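Local structure of D-xylonate dehydratase (Caulobacter crescentus, 5OYN) at residues 58-62 against 73-77; 95-99 against 111-115. The protein catalyses the dehydration of D-xylonate to 2-dehydro-3-deoxy-D-arabinonate, and of D-gluconate with similar efficiency, using a [2Fe-2S] cluster and magnesium. All coordinates share one frame; numbering follows the deposited sequence.

How the contacts relate
Contact 1 joins strand 56-61 to helix 73-87. Contact 2 comes later in the chain and joins the loop after strand 90-95 to helix 109-125. Their centres lie about 14 Å apart, and they touch where the two strands end side by side. There Thr62 CG2 of contact 1 packs on Val96 CG2 of contact 2 at 3.6 Å. Both lie near the cofactor site. The side chain of Thr62 is about 10 Å from a bound [2Fe-2S] cluster, and that of Ile99 about 8 Å. The Ile99 side chain is also about 9 Å from the magnesium ion and about 5 Å from the side chains of Cys137, a cluster ligand, and Glu101, a magnesium ligand.

Contact 1: 58-62 against 73-77; sequences GIAQT and HLDLV
Gln61 reaches from the end of its strand to the first turn of helix 73-87. Its NE2 donates to His73 O at 2.9 Å, and the bond is nearly straight, with an N-H...O angle of 165°. The oxygen lies close to the amide plane of Gln61, but NE2 stands above the carbonyl plane of His73. Val77 N, the helical donor, comes to the same oxygen from the opposite face. His73 O is therefore gripped by two bonds. The bend of the Gln61 chain at chi2 (62°) turns the amide toward the helix.

This is the tight part of the contact. Gln61 is buried, and Val77 CB sits 3.7 Å from Gln61 NE2. The amide is also held from outside: NE2 bonds to Glu93 and OE1 to the backbone N of Gly63. Such a set of bonds would fix the rotation of the amide.

On the exposed side, the Leu74 methyl CD2 touches the amide nitrogen NE2 of Gln61 at 3.6 Å. The packing is looser elsewhere. Toward the start of the strand, Ile59 CG2 meets Val77 CG2 at 4.1 Å. At the cluster-facing end of the strand, Thr62 OG1 stays 4.0 Å from His73 CD2. Both side chains bond elsewhere, OG1 to Thr134 and His73 NE2 to Thr135 O.

The axes of strand 58-61 and helix 73-77 run nearly antiparallel, at 164°. They belong to a beta-alpha-beta unit in which helix 73-87 links parallel strands 56-61 and 90-95. Strand 56-61 lies between 90-95 and 130-135 in the sheet, and Ile59 also packs on Val80, Arg81 and Ile84 of the helix.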
ATOM      1  N   GLY A  58     -18.529  -3.709   6.712  1.00 52.09           N
ATOM      2  CA  GLY A  58     -17.510  -2.903   7.344  1.00 51.51           C
ATOM      3  C   GLY A  58     -16.353  -3.758   7.827  1.00 59.92           C
ATOM      4  O   GLY A  58     -16.515  -4.929   8.177  1.00 59.44           O
ATOM      5  N   ILE A  59     -15.159  -3.170   7.811  1.00 57.69           N
ATOM      6  CA  ILE A  59     -13.968  -3.755   8.424  1.00 55.50           C
ATOM      7  C   ILE A  59     -13.432  -2.694   9.379  1.00 51.26           C
ATOM      8  O   ILE A  59     -12.984  -1.628   8.940  1.00 53.93           O
ATOM      9  CB  ILE A  59     -12.908  -4.173   7.383  1.00 52.28           C
ATOM     10  CG1 ILE A  59     -13.513  -5.105   6.335  1.00 47.32           C
ATOM     11  CG2 ILE A  59     -11.748  -4.921   8.026  1.00 41.49           C
ATOM     12  CD1 ILE A  59     -12.551  -5.455   5.224  1.00 51.22           C
ATOM     13  N   ALA A  60     -13.509  -2.956  10.682  1.00 51.36           N
ATOM     14  CA  ALA A  60     -13.063  -1.966  11.664  1.00 50.67           C
ATOM     15  C   ALA A  60     -11.566  -2.153  11.878  1.00 53.39           C
ATOM     16  O   ALA A  60     -11.133  -3.046  12.615  1.00 48.66           O
ATOM     17  CB  ALA A  60     -13.848  -2.071  12.962  1.00 47.42           C
ATOM     18  N   GLN A  61     -10.781  -1.305  11.206  1.00 55.93           N
ATOM     19  CA  GLN A  61      -9.327  -1.386  11.207  1.00 50.71           C
ATOM     20  C   GLN A  61      -8.759  -0.838  12.503  1.00 50.37           C
ATOM     21  O   GLN A  61      -9.051   0.297  12.891  1.00 53.58           O
ATOM     22  CB  GLN A  61      -8.757  -0.601  10.032  1.00 51.06           C
ATOM     23  CG  GLN A  61      -7.247  -0.595   9.992  1.00 54.25           C
ATOM     24  CD  GLN A  61      -6.677  -1.989   9.828  1.00 53.59           C
ATOM     25  OE1 GLN A  61      -6.469  -2.697  10.810  1.00 53.43           O
ATOM     26  NE2 GLN A  61      -6.439  -2.397   8.580  1.00 51.51           N
ATOM     27  N   THR A  62      -7.920  -1.628  13.160  1.00 48.65           N
ATOM     28  CA  THR A  62      -7.290  -1.176  14.387  1.00 50.18           C
ATOM     29  C   THR A  62      -5.789  -0.992  14.261  1.00 52.50           C
ATOM     30  O   THR A  62      -5.181  -0.373  15.144  1.00 53.66           O
ATOM     31  CB  THR A  62      -7.591  -2.153  15.530  1.00 55.65           C
ATOM     32  OG1 THR A  62      -7.164  -3.476  15.164  1.00 48.95           O
ATOM     33  CG2 THR A  62      -9.095  -2.129  15.856  1.00 45.68           C
ATOM     34  N   HIS A  73      -2.839  -5.979  10.842  1.00 49.53           N
ATOM     35  CA  HIS A  73      -4.083  -5.863  10.105  1.00 51.91           C
ATOM     36  C   HIS A  73      -3.977  -4.912   8.924  1.00 50.32           C
ATOM     37  O   HIS A  73      -4.903  -4.864   8.117  1.00 52.07           O
ATOM     38  CB  HIS A  73      -5.202  -5.422  11.043  1.00 48.88           C
ATOM     39  CG  HIS A  73      -5.608  -6.470  12.030  1.00 49.68           C
ATOM     40  ND1 HIS A  73      -6.358  -7.569  11.677  1.00 47.52           N
ATOM     41  CD2 HIS A  73      -5.363  -6.591  13.357  1.00 49.59           C
ATOM     42  CE1 HIS A  73      -6.569  -8.319  12.744  1.00 48.92           C
ATOM     43  NE2 HIS A  73      -5.974  -7.748  13.778  1.00 51.28           N
ATOM     44  N   LEU A  74      -2.887  -4.158   8.787  1.00 53.21           N
ATOM     45  CA  LEU A  74      -2.731  -3.358   7.575  1.00 48.63           C
ATOM     46  C   LEU A  74      -2.435  -4.240   6.370  1.00 49.87           C
ATOM     47  O   LEU A  74      -2.904  -3.950   5.262  1.00 49.52           O
ATOM     48  CB  LEU A  74      -1.638  -2.309   7.769  1.00 49.16           C
ATOM     49  CG  LEU A  74      -2.006  -1.215   8.781  1.00 56.67           C
ATOM     50  CD1 LEU A  74      -0.889  -0.189   8.937  1.00 52.38           C
ATOM     51  CD2 LEU A  74      -3.323  -0.538   8.411  1.00 53.27           C
ATOM     52  N   ASP A  75      -1.694  -5.336   6.565  1.00 54.78           N
ATOM     53  CA  ASP A  75      -1.497  -6.301   5.491  1.00 54.68           C
ATOM     54  C   ASP A  75      -2.616  -7.337   5.424  1.00 59.00           C
ATOM     55  O   ASP A  75      -2.978  -7.765   4.318  1.00 55.98           O
ATOM     56  CB  ASP A  75      -0.127  -6.987   5.633  1.00 66.34           C
ATOM     57  CG  ASP A  75       0.336  -7.690   4.329  1.00 95.13           C
ATOM     58  OD1 ASP A  75       1.423  -7.329   3.780  1.00 88.32           O
ATOM     59  OD2 ASP A  75      -0.376  -8.620   3.869  1.00 95.79           O
ATOM     60  N   LEU A  76      -3.216  -7.724   6.565  1.00 55.89           N
ATOM     61  CA  LEU A  76      -4.264  -8.742   6.514  1.00 50.19           C
ATOM     62  C   LEU A  76      -5.570  -8.205   5.970  1.00 49.70           C
ATOM     63  O   LEU A  76      -6.386  -8.994   5.484  1.00 50.13           O
ATOM     64  CB  LEU A  76      -4.552  -9.335   7.884  1.00 47.45           C
ATOM     65  CG  LEU A  76      -3.480 -10.066   8.659  1.00 47.76           C
ATOM     66  CD1 LEU A  76      -4.076 -10.390  10.028  1.00 44.43           C
ATOM     67  CD2 LEU A  76      -3.065 -11.309   7.919  1.00 44.80           C
ATOM     68  N   VAL A  77      -5.801  -6.893   6.067  1.00 47.19           N
ATOM     69  CA  VAL A  77      -7.071  -6.339   5.616  1.00 43.89           C
ATOM     70  C   VAL A  77      -7.336  -6.720   4.171  1.00 53.75           C
ATOM     71  O   VAL A  77      -8.488  -6.943   3.789  1.00 56.37           O
ATOM     72  CB  VAL A  77      -7.092  -4.812   5.813  1.00 51.81           C
ATOM     73  CG1 VAL A  77      -6.093  -4.116   4.865  1.00 46.45           C
ATOM     74  CG2 VAL A  77      -8.500  -4.284   5.620  1.00 53.40           C
TER

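Contact 2: 95-99 against 111-115; sequences PVHPI and DRNLS
His97 lies against one side of helix 109-125 and meets three of its residues. Its CB packs on Ser115 CB at 3.9 Å. CG is anti to the backbone N (chi1 -179°), which carries the ring along the helix toward Asp111. His97 CE1 lies 3.8 Å from Leu114 CD2. That methyl sits over one face of the ring, 3.9 Å from the centroid and 20° off the normal, in a CH-pi contact. Ring atom CD2 of His97 approaches the Asp111 carboxylate. His97 NE2, at the tip, donates a weak hydrogen bond to Asp111 OD1 at 3.0 Å. The carboxylate and ring planes are turned 71° apart. The stronger partner of Asp111 is Arg104, which makes a salt bridge with OD2.

Next along the loop, Ile99 CD1 packs on Asp111 CB at 3.8 Å and on Ser115 CB. A water accepts from His97 N and donates to Ser115 O, joining the two backbones.

A second subunit packs on the same region, with its Gly118 against His97 and its Glu121 against Leu114. The arrangement is a strand-to-helix connection at the C-terminal edge of a parallel alpha/beta sheet. Here that connection leads into the metal site, where Phe100 and Asn102 line the cluster pocket and Glu101 binds magnesium.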
ATOM      1  N   PRO A  95     -11.556   3.188  10.251  1.00 56.47           N
ATOM      2  CA  PRO A  95     -10.769   3.081  11.479  1.00 49.86           C
ATOM      3  C   PRO A  95     -11.585   3.315  12.735  1.00 55.07           C
ATOM      4  O   PRO A  95     -12.750   3.733  12.669  1.00 55.39           O
ATOM      5  CB  PRO A  95      -9.721   4.179  11.297  1.00 48.35           C
ATOM      6  CG  PRO A  95     -10.444   5.244  10.527  1.00 48.48           C
ATOM      7  CD  PRO A  95     -11.528   4.561   9.709  1.00 55.23           C
ATOM      8  N   VAL A  96     -10.963   3.046  13.882  1.00 50.79           N
ATOM      9  CA  VAL A  96     -11.509   3.349  15.190  1.00 54.61           C
ATOM     10  C   VAL A  96     -10.459   4.119  15.980  1.00 55.40           C
ATOM     11  O   VAL A  96      -9.328   4.300  15.536  1.00 55.43           O
ATOM     12  CB  VAL A  96     -11.951   2.080  15.953  1.00 54.53           C
ATOM     13  CG1 VAL A  96     -13.177   1.487  15.301  1.00 55.48           C
ATOM     14  CG2 VAL A  96     -10.826   1.062  15.994  1.00 52.14           C
ATOM     15  N   HIS A  97     -10.853   4.580  17.154  1.00 60.70           N
ATOM     16  CA  HIS A  97      -9.910   5.213  18.056  1.00 55.92           C
ATOM     17  C   HIS A  97      -8.745   4.256  18.313  1.00 55.00           C
ATOM     18  O   HIS A  97      -8.975   3.068  18.580  1.00 54.60           O
ATOM     19  CB  HIS A  97     -10.630   5.587  19.351  1.00 55.96           C
ATOM     20  CG  HIS A  97      -9.760   6.274  20.351  1.00 60.06           C
ATOM     21  ND1 HIS A  97      -9.208   7.516  20.128  1.00 61.46           N
ATOM     22  CD2 HIS A  97      -9.339   5.885  21.578  1.00 59.10           C
ATOM     23  CE1 HIS A  97      -8.486   7.866  21.179  1.00 60.60           C
ATOM     24  NE2 HIS A  97      -8.547   6.894  22.071  1.00 56.53           N
ATOM     25  N   PRO A  98      -7.499   4.705  18.176  1.00 59.15           N
ATOM     26  CA  PRO A  98      -6.361   3.797  18.355  1.00 56.66           C
ATOM     27  C   PRO A  98      -6.091   3.512  19.815  1.00 53.89           C
ATOM     28  O   PRO A  98      -6.349   4.335  20.694  1.00 58.32           O
ATOM     29  CB  PRO A  98      -5.193   4.573  17.732  1.00 52.84           C
ATOM     30  CG  PRO A  98      -5.555   5.988  17.925  1.00 53.26           C
ATOM     31  CD  PRO A  98      -7.060   6.028  17.704  1.00 58.41           C
ATOM     32  N   ILE A  99      -5.562   2.318  20.068  1.00 58.25           N
ATOM     33  CA  ILE A  99      -5.254   1.874  21.425  1.00 59.11           C
ATOM     34  C   ILE A  99      -3.960   1.067  21.399  1.00 64.09           C
ATOM     35  O   ILE A  99      -3.884   0.023  20.741  1.00 63.77           O
ATOM     36  CB  ILE A  99      -6.377   1.028  22.046  1.00 59.25           C
ATOM     37  CG1 ILE A  99      -7.748   1.723  21.909  1.00 58.80           C
ATOM     38  CG2 ILE A  99      -6.017   0.700  23.494  1.00 60.44           C
ATOM     39  CD1 ILE A  99      -8.884   1.049  22.691  1.00 58.28           C
ATOM     40  N   ASP A 111      -9.302   4.112  27.168  1.00 63.18           N
ATOM     41  CA  ASP A 111      -9.645   4.207  25.758  1.00 60.31           C
ATOM     42  C   ASP A 111     -10.687   3.195  25.319  1.00 60.70           C
ATOM     43  O   ASP A 111     -11.356   3.422  24.304  1.00 56.48           O
ATOM     44  CB  ASP A 111      -8.379   4.051  24.915  1.00 59.48           C
ATOM     45  CG  ASP A 111      -7.541   5.317  24.912  1.00 66.03           C
ATOM     46  OD1 ASP A 111      -8.148   6.407  25.024  1.00 63.88           O
ATOM     47  OD2 ASP A 111      -6.294   5.231  24.810  1.00 67.09           O
ATOM     48  N   ARG A 112     -10.855   2.096  26.059  1.00 60.33           N
ATOM     49  CA  ARG A 112     -11.779   1.064  25.617  1.00 56.17           C
ATOM     50  C   ARG A 112     -13.182   1.622  25.460  1.00 59.42           C
ATOM     51  O   ARG A 112     -13.857   1.361  24.458  1.00 59.34           O
ATOM     52  CB  ARG A 112     -11.768  -0.099  26.592  1.00 54.23           C
ATOM     53  CG  ARG A 112     -12.560  -1.279  26.101  1.00 58.24           C
ATOM     54  CD  ARG A 112     -12.932  -2.186  27.250  1.00 60.25           C
ATOM     55  NE  ARG A 112     -14.130  -1.694  27.913  1.00 63.26           N
ATOM     56  CZ  ARG A 112     -14.480  -2.000  29.155  1.00 60.55           C
ATOM     57  NH1 ARG A 112     -13.727  -2.807  29.887  1.00 60.01           N
ATOM     58  NH2 ARG A 112     -15.594  -1.499  29.658  1.00 69.23           N
ATOM     59  N   ASN A 113     -13.625   2.425  26.424  1.00 61.42           N
ATOM     60  CA  ASN A 113     -14.974   2.967  26.349  1.00 61.55           C
ATOM     61  C   ASN A 113     -15.069   4.057  25.289  1.00 59.19           C
ATOM     62  O   ASN A 113     -16.070   4.140  24.566  1.00 57.35           O
ATOM     63  CB  ASN A 113     -15.403   3.477  27.729  1.00 67.31           C
ATOM     64  CG  ASN A 113     -15.731   2.332  28.710  1.00 65.79           C
ATOM     65  OD1 ASN A 113     -16.104   1.228  28.303  1.00 64.65           O
ATOM     66  ND2 ASN A 113     -15.598   2.605  30.001  1.00 65.07           N
ATOM     67  N   LEU A 114     -14.021   4.881  25.161  1.00 61.06           N
ATOM     68  CA  LEU A 114     -13.996   5.917  24.129  1.00 54.89           C
ATOM     69  C   LEU A 114     -14.016   5.309  22.731  1.00 54.15           C
ATOM     70  O   LEU A 114     -14.717   5.797  21.842  1.00 59.89           O
ATOM     71  CB  LEU A 114     -12.770   6.810  24.314  1.00 50.89           C
ATOM     72  CG  LEU A 114     -12.528   7.899  23.265  1.00 58.57           C
ATOM     73  CD1 LEU A 114     -13.734   8.792  23.072  1.00 56.71           C
ATOM     74  CD2 LEU A 114     -11.303   8.728  23.628  1.00 61.25           C
ATOM     75  N   SER A 115     -13.247   4.248  22.512  1.00 54.51           N
ATOM     76  CA  SER A 115     -13.308   3.559  21.233  1.00 51.62           C
ATOM     77  C   SER A 115     -14.685   2.938  21.025  1.00 54.90           C
ATOM     78  O   SER A 115     -15.238   2.983  19.920  1.00 58.99           O
ATOM     79  CB  SER A 115     -12.196   2.508  21.173  1.00 54.30           C
ATOM     80  OG  SER A 115     -12.196   1.781  19.961  1.00 53.73           O
TER
HETATM   81  O   HOH W   1     -13.605   5.042  18.181  1.00 55.03           O